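Local coordinates for XPF endonuclease (Aeropyrum pernix, PDB 2BGW) that cuts DNA as a structure-specific endonuclease of the XPF family, probably acting in nucleotide excision repair, at the interface of chains A and B. Coordinates in Å, arbitrary orientation; residue numbers count along the deposited sequence, not the author numbering. Chains: chain A/B, XPF endonuclease.

Contact 1: the interface of chains A and B. Residues chain A 103-104, 107-108, 111-112; chain B 132-133, 136.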
loop_
_atom_site.group_PDB
_atom_site.type_symbol
_atom_site.label_atom_id
_atom_site.label_comp_id
_atom_site.label_asym_id
_atom_site.label_seq_id
_atom_site.Cartn_x
_atom_site.Cartn_y
_atom_site.Cartn_z
ATOM N N TYR A 103 -7.895 8.736 -14.490
ATOM C CA TYR A 103 -8.882 8.616 -13.431
ATOM C C TYR A 103 -9.387 7.179 -13.352
ATOM O O TYR A 103 -9.605 6.663 -12.257
ATOM C CB TYR A 103 -10.048 9.602 -13.606
ATOM C CG TYR A 103 -9.668 11.063 -13.480
ATOM C CD1 TYR A 103 -9.775 11.932 -14.572
ATOM C CD2 TYR A 103 -9.194 11.588 -12.272
ATOM C CE1 TYR A 103 -9.418 13.292 -14.472
ATOM C CE2 TYR A 103 -8.841 12.958 -12.159
ATOM C CZ TYR A 103 -8.959 13.793 -13.274
ATOM O OH TYR A 103 -8.610 15.113 -13.181
ATOM N N ALA A 104 -9.560 6.521 -14.497
ATOM C CA ALA A 104 -9.997 5.118 -14.498
ATOM C C ALA A 104 -8.991 4.252 -13.746
ATOM O O ALA A 104 -9.375 3.409 -12.940
ATOM C CB ALA A 104 -10.208 4.604 -15.900
ATOM N N ALA A 107 -9.458 4.807 -9.981
ATOM C CA ALA A 107 -10.601 4.051 -9.518
ATOM C C ALA A 107 -10.338 2.534 -9.410
ATOM O O ALA A 107 -10.865 1.881 -8.508
ATOM C CB ALA A 107 -11.783 4.337 -10.395
ATOM N N ALA A 108 -9.520 1.994 -10.314
ATOM C CA ALA A 108 -9.163 0.556 -10.324
ATOM C C ALA A 108 -8.146 0.152 -9.248
ATOM O O ALA A 108 -8.335 -0.870 -8.576
ATOM C CB ALA A 108 -8.656 0.122 -11.712
ATOM N N LEU A 111 -10.361 0.054 -6.242
ATOM C CA LEU A 111 -11.371 -1.000 -6.095
ATOM C C LEU A 111 -10.829 -2.417 -6.303
ATOM O O LEU A 111 -11.299 -3.364 -5.692
ATOM C CB LEU A 111 -12.540 -0.777 -7.053
ATOM C CG LEU A 111 -13.667 0.204 -6.736
ATOM C CD1 LEU A 111 -14.932 -0.157 -7.536
ATOM C CD2 LEU A 111 -13.976 0.210 -5.254
ATOM N N ASP A 112 -9.855 -2.561 -7.187
ATOM C CA ASP A 112 -9.334 -3.878 -7.538
ATOM C C ASP A 112 -8.405 -4.479 -6.477
ATOM O O ASP A 112 -8.512 -5.648 -6.161
ATOM C CB ASP A 112 -8.609 -3.817 -8.897
ATOM C CG ASP A 112 -9.575 -3.843 -10.090
ATOM O OD1 ASP A 112 -10.831 -4.029 -9.898
ATOM O OD2 ASP A 112 -9.045 -3.673 -11.226
ATOM N N SER B 132 -16.005 5.361 -13.959
ATOM C CA SER B 132 -15.071 4.301 -13.611
ATOM C C SER B 132 -15.520 3.384 -12.479
ATOM O O SER B 132 -15.499 2.178 -12.629
ATOM C CB SER B 132 -13.763 4.907 -13.222
ATOM O OG SER B 132 -12.801 4.602 -14.175
ATOM N N LEU B 133 -15.911 3.938 -11.339
ATOM C CA LEU B 133 -16.396 3.108 -10.248
ATOM C C LEU B 133 -17.681 2.398 -10.663
ATOM O O LEU B 133 -17.854 1.200 -10.419
ATOM C CB LEU B 133 -16.647 3.938 -8.992
ATOM C CG LEU B 133 -15.488 4.751 -8.443
ATOM C CD1 LEU B 133 -16.003 5.774 -7.481
ATOM C CD2 LEU B 133 -14.467 3.855 -7.776
ATOM N N LEU B 136 -16.612 -0.228 -12.953
ATOM C CA LEU B 136 -15.650 -1.143 -12.360
ATOM C C LEU B 136 -16.246 -2.135 -11.402
ATOM O O LEU B 136 -15.682 -3.195 -11.241
ATOM C CB LEU B 136 -14.441 -0.435 -11.761
ATOM C CG LEU B 136 -13.295 -0.861 -12.672
ATOM C CD1 LEU B 136 -12.356 0.282 -12.953
ATOM C CD2 LEU B 136 -12.549 -2.102 -12.110
#

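Contact 2: the interface of chains A and B. Residues chain A 159, 163, 189; chain B 166-168, 213-214.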
loop_
_atom_site.group_PDB
_atom_site.type_symbol
_atom_site.label_atom_id
_atom_site.label_comp_id
_atom_site.label_asym_id
_atom_site.label_seq_id
_atom_site.Cartn_x
_atom_site.Cartn_y
_atom_site.Cartn_z
ATOM N N TRP A 159 12.046 -7.692 4.927
ATOM C CA TRP A 159 12.593 -8.701 4.052
ATOM C C TRP A 159 12.343 -10.082 4.607
ATOM O O TRP A 159 12.058 -11.001 3.856
ATOM C CB TRP A 159 14.067 -8.516 3.972
ATOM C CG TRP A 159 14.504 -7.434 3.104
ATOM C CD1 TRP A 159 14.964 -6.228 3.488
ATOM C CD2 TRP A 159 14.595 -7.466 1.688
ATOM N NE1 TRP A 159 15.331 -5.479 2.402
ATOM C CE2 TRP A 159 15.129 -6.225 1.278
ATOM C CE3 TRP A 159 14.272 -8.420 0.719
ATOM C CZ2 TRP A 159 15.356 -5.909 -0.056
ATOM C CZ3 TRP A 159 14.491 -8.109 -0.605
ATOM C CH2 TRP A 159 15.027 -6.855 -0.985
ATOM N N ILE A 163 10.354 -12.585 2.149
ATOM C CA ILE A 163 10.876 -13.900 1.832
ATOM C C ILE A 163 9.846 -14.962 2.206
ATOM O O ILE A 163 9.445 -15.746 1.354
ATOM C CB ILE A 163 12.292 -14.069 2.403
ATOM C CG1 ILE A 163 13.192 -13.124 1.612
ATOM C CG2 ILE A 163 12.776 -15.503 2.281
ATOM C CD1 ILE A 163 14.475 -12.787 2.210
ATOM N N PHE A 189 13.065 -22.502 8.516
ATOM C CA PHE A 189 13.472 -23.233 7.309
ATOM C C PHE A 189 14.029 -24.612 7.624
ATOM O O PHE A 189 14.563 -25.289 6.757
ATOM C CB PHE A 189 14.536 -22.441 6.567
ATOM C CG PHE A 189 14.012 -21.236 5.868
ATOM C CD1 PHE A 189 12.696 -21.180 5.443
ATOM C CD2 PHE A 189 14.844 -20.169 5.594
ATOM C CE1 PHE A 189 12.215 -20.091 4.782
ATOM C CE2 PHE A 189 14.362 -19.066 4.913
ATOM C CZ PHE A 189 13.038 -19.035 4.513
ATOM N N SER B 166 13.837 -13.311 -4.367
ATOM C CA SER B 166 13.336 -12.282 -3.477
ATOM C C SER B 166 14.307 -11.910 -2.330
ATOM O O SER B 166 13.907 -11.319 -1.336
ATOM C CB SER B 166 11.923 -12.625 -2.979
ATOM O OG SER B 166 11.843 -13.933 -2.490
ATOM N N PHE B 167 15.582 -12.226 -2.483
ATOM C CA PHE B 167 16.597 -11.810 -1.530
ATOM C C PHE B 167 17.265 -10.605 -2.143
ATOM O O PHE B 167 17.394 -10.539 -3.365
ATOM C CB PHE B 167 17.653 -12.911 -1.340
ATOM C CG PHE B 167 17.265 -13.975 -0.348
ATOM C CD1 PHE B 167 16.390 -15.000 -0.699
ATOM C CD2 PHE B 167 17.772 -13.952 0.949
ATOM C CE1 PHE B 167 16.022 -15.966 0.232
ATOM C CE2 PHE B 167 17.397 -14.928 1.875
ATOM C CZ PHE B 167 16.527 -15.928 1.515
ATOM N N PRO B 168 17.711 -9.643 -1.320
ATOM C CA PRO B 168 18.336 -8.476 -1.936
ATOM C C PRO B 168 19.513 -8.849 -2.829
ATOM O O PRO B 168 20.389 -9.626 -2.422
ATOM C CB PRO B 168 18.818 -7.640 -0.737
ATOM C CG PRO B 168 18.796 -8.544 0.401
ATOM C CD PRO B 168 17.684 -9.526 0.141
ATOM N N ILE B 213 19.372 -11.336 7.254
ATOM C CA ILE B 213 17.986 -11.715 7.029
ATOM C C ILE B 213 17.726 -13.082 7.610
ATOM O O ILE B 213 16.760 -13.266 8.321
ATOM C CB ILE B 213 17.587 -11.663 5.537
ATOM C CG1 ILE B 213 17.573 -10.218 5.063
ATOM C CG2 ILE B 213 16.217 -12.284 5.298
ATOM C CD1 ILE B 213 17.774 -10.095 3.620
ATOM N N LEU B 214 18.598 -14.042 7.339
ATOM C CA LEU B 214 18.342 -15.442 7.749
ATOM C C LEU B 214 18.358 -15.653 9.247
ATOM O O LEU B 214 17.652 -16.524 9.740
ATOM C CB LEU B 214 19.345 -16.403 7.119
ATOM C CG LEU B 214 19.182 -16.642 5.633
ATOM C CD1 LEU B 214 20.496 -17.066 5.084
ATOM C CD2 LEU B 214 18.091 -17.660 5.381
#

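Contact 3: the interface of chains A and B. Residues chain A 166, 168, 209, 213; chain B 154, 159, 162.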
loop_
_atom_site.group_PDB
_atom_site.type_symbol
_atom_site.label_atom_id
_atom_site.label_comp_id
_atom_site.label_asym_id
_atom_site.label_seq_id
_atom_site.Cartn_x
_atom_site.Cartn_y
_atom_site.Cartn_z
ATOM N N SER A 166 6.849 -15.144 -0.370
ATOM C CA SER A 166 7.138 -15.752 -1.649
ATOM C C SER A 166 6.799 -17.246 -1.711
ATOM O O SER A 166 6.765 -17.824 -2.780
ATOM C CB SER A 166 8.594 -15.490 -2.048
ATOM O OG SER A 166 9.497 -16.204 -1.212
ATOM N N PRO A 168 4.287 -20.530 -1.521
ATOM C CA PRO A 168 2.887 -20.823 -1.763
ATOM C C PRO A 168 2.214 -20.987 -0.411
ATOM O O PRO A 168 2.877 -21.410 0.517
ATOM C CB PRO A 168 2.944 -22.166 -2.480
ATOM C CG PRO A 168 4.318 -22.231 -3.042
ATOM C CD PRO A 168 5.154 -21.611 -2.020
ATOM N N GLU A 209 3.968 -28.969 1.017
ATOM C CA GLU A 209 4.451 -28.156 -0.088
ATOM C C GLU A 209 5.736 -27.381 0.304
ATOM O O GLU A 209 6.720 -27.329 -0.466
ATOM C CB GLU A 209 3.319 -27.231 -0.589
ATOM C CG GLU A 209 3.696 -26.161 -1.645
ATOM C CD GLU A 209 4.102 -26.746 -2.986
ATOM O OE1 GLU A 209 4.491 -27.933 -3.040
ATOM O OE2 GLU A 209 4.041 -26.025 -4.006
ATOM N N ILE A 213 9.548 -27.992 -0.933
ATOM C CA ILE A 213 10.356 -26.936 -1.573
ATOM C C ILE A 213 11.719 -26.718 -0.894
ATOM O O ILE A 213 12.730 -26.497 -1.557
ATOM C CB ILE A 213 9.619 -25.608 -1.650
ATOM C CG1 ILE A 213 8.525 -25.682 -2.696
ATOM C CG2 ILE A 213 10.587 -24.492 -2.032
ATOM C CD1 ILE A 213 7.455 -24.645 -2.501
ATOM N N SER B 154 3.038 -24.534 -9.523
ATOM C CA SER B 154 3.664 -25.682 -8.805
ATOM C C SER B 154 4.600 -26.749 -9.484
ATOM O O SER B 154 4.266 -27.942 -9.578
ATOM C CB SER B 154 2.624 -26.370 -7.911
ATOM O OG SER B 154 2.484 -25.673 -6.686
ATOM N N TRP B 159 9.593 -22.574 -7.992
ATOM C CA TRP B 159 9.414 -21.948 -6.694
ATOM C C TRP B 159 10.744 -21.659 -6.015
ATOM O O TRP B 159 10.894 -20.627 -5.349
ATOM C CB TRP B 159 8.563 -22.835 -5.797
ATOM C CG TRP B 159 7.125 -22.810 -6.152
ATOM C CD1 TRP B 159 6.411 -23.813 -6.708
ATOM C CD2 TRP B 159 6.226 -21.721 -5.981
ATOM N NE1 TRP B 159 5.109 -23.430 -6.890
ATOM C CE2 TRP B 159 4.967 -22.145 -6.453
ATOM C CE3 TRP B 159 6.360 -20.424 -5.475
ATOM C CZ2 TRP B 159 3.836 -21.320 -6.434
ATOM C CZ3 TRP B 159 5.231 -19.594 -5.453
ATOM C CH2 TRP B 159 3.986 -20.051 -5.928
ATOM N N TYR B 162 12.393 -18.620 -7.700
ATOM C CA TYR B 162 11.587 -17.501 -7.251
ATOM C C TYR B 162 11.942 -16.987 -5.836
ATOM O O TYR B 162 12.224 -15.781 -5.631
ATOM C CB TYR B 162 10.118 -17.911 -7.295
ATOM C CG TYR B 162 9.126 -16.771 -7.088
ATOM C CD1 TYR B 162 9.062 -15.698 -7.986
ATOM C CD2 TYR B 162 8.237 -16.779 -6.006
ATOM C CE1 TYR B 162 8.165 -14.667 -7.803
ATOM C CE2 TYR B 162 7.324 -15.747 -5.825
ATOM C CZ TYR B 162 7.295 -14.695 -6.729
ATOM O OH TYR B 162 6.392 -13.671 -6.555
#

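Contact 1: the interface of chains A and B
The carboxylate of A:Asp112 meets a methyl group of B:Leu136, which comes in from the oxygen end, tilted out of the carboxylate plane rather than set over its face. B:Leu136 CD2 lies 3.4 Å from A:Asp112 OD1 and farther from OD2, so one oxygen takes most of the touch. Both residues lie near the end of a helix in the ERCC4-type nuclease region, A 99-112 against B 123-136. With CG anti to the carbonyl carbon (chi1 -80°), A:Asp112 swings its carboxylate across the leucine branch at about a right angle. The other methyl of B:Leu136, CD1, rests 3.9 Å from A:Ala108 CB; a branched leucine suits this place because its two arms reach successive turns of the facing helix. Farther along, A:Ala107 CB packs 3.5 Å from B:Ser132 CB and 3.8 Å from B:Leu133 CD2. A:Ala104, A:Ala107 and A:Ala108 give the A helix a low surface, letting the two helices approach each other. Beside them A:Leu111 and B:Leu133 meet crosswise, the methyl B:Leu133 CD2 standing 3.9 Å from the branch carbon A:Leu111 CG and also touching A:Leu111 CD1.

Contact 2: the interface of chains A and B
At the apolar centre the end methyl of A:Ile163 stands over the middle of the B:Phe167 ring, with A:Ile163 CD1 3.6 Å from the ring centroid, a CH-pi contact between helix-hairpin-helix domains. The same methyl also meets B:Ile213 CG2 at 3.6 Å, so it is wedged between a flat aromatic and a branched aliphatic chain. Isoleucine suits the spot: CG1 lies anti to the carbonyl carbon (chi1 -68°) and carries CD1 to the ring centre, while CG2 sits above the same face, out past the CE1-CZ edge. Next outward, A:Trp159 offers one face to B:Pro168, whose CD sits 3.7 Å from the centroid of the six-membered ring but displaced toward its rim. A compact, cyclic proline with few internal rotations suits the flat indole. B:Ile213 CD1 packs on A:Trp159 CB, at the root of the indole, on the side where B:Pro168 sits. On the other flank, A:Phe189 and B:Leu214 cross at about a right angle in a slight contact, A:Phe189 CE2 being 4.0 Å from B:Leu214 CD2. The carbonyl of B:Ser166 contributes to the polar rim: B:Ser166 O touches A:Ile163 CG1 at 3.5 Å and lies in the A:Trp159 ring plane, at its edge, 3.3 Å from A:Trp159 CZ3.

Contact 3: the interface of chains A and B
In the helix-hairpin-helix domain, A:Pro168, in the loop after helix 155-165, caps the indole of B:Trp159, which projects from helix 156-165. The two side chains come from opposite directions, and A:Pro168 CG stands over the middle of the six-membered ring, 3.3 Å from its centroid, in a CH-pi contact that spreads toward the five-membered ring. Proline fits here as a compact apolar ring whose CG-H groups can point at the pi face. A:Ile213 CD1 packs 3.9 Å from B:Trp159 CB, covering the root of the indole. Beyond the NE1 end of the indole, the hydroxyl B:Ser154 OG donates a hydrogen bond of 3.1 Å to the carboxylate oxygen A:Glu209 OE2, met on its syn side but 35° out of the carboxylate plane. A:Glu209 gets there by a chain that first extends, CG anti to the backbone N (chi1 172°), and then bends at chi2 (67°). B:Trp159 NE1 gives a weak hydrogen bond to B:Ser154 OG, which may help orient the serine. At the opposite end, A:Ser166 O lies 3.6 Å from B:Trp159 CZ3 and, in the B:Tyr162 ring plane, 3.7 Å from B:Tyr162 CD2. The site thus joins loop 166-168 and final helix 204-215 of one chain to helix 156-165 and its preceding loop in the other.

Contact 2 and contact 3 are neighbours, their C-alpha centres about 14 Å apart, and they share residues with the chains exchanged: Trp159, Ser166, Pro168 and Ile213 serve in both, as expected for two sides of one two-fold interface between helix-hairpin-helix domains. Contact 1 lies, between centres of C-alpha atoms, about 34 Å from contact 2 and about 32 Å from contact 3, and uses different helices, those of the nuclease region. The two chains are therefore joined at two separate places, in keeping with the dimers typical of XPF-family nucleases. Pairing at both ends probably lets nuclease and helix-hairpin-helix domains each dimerise.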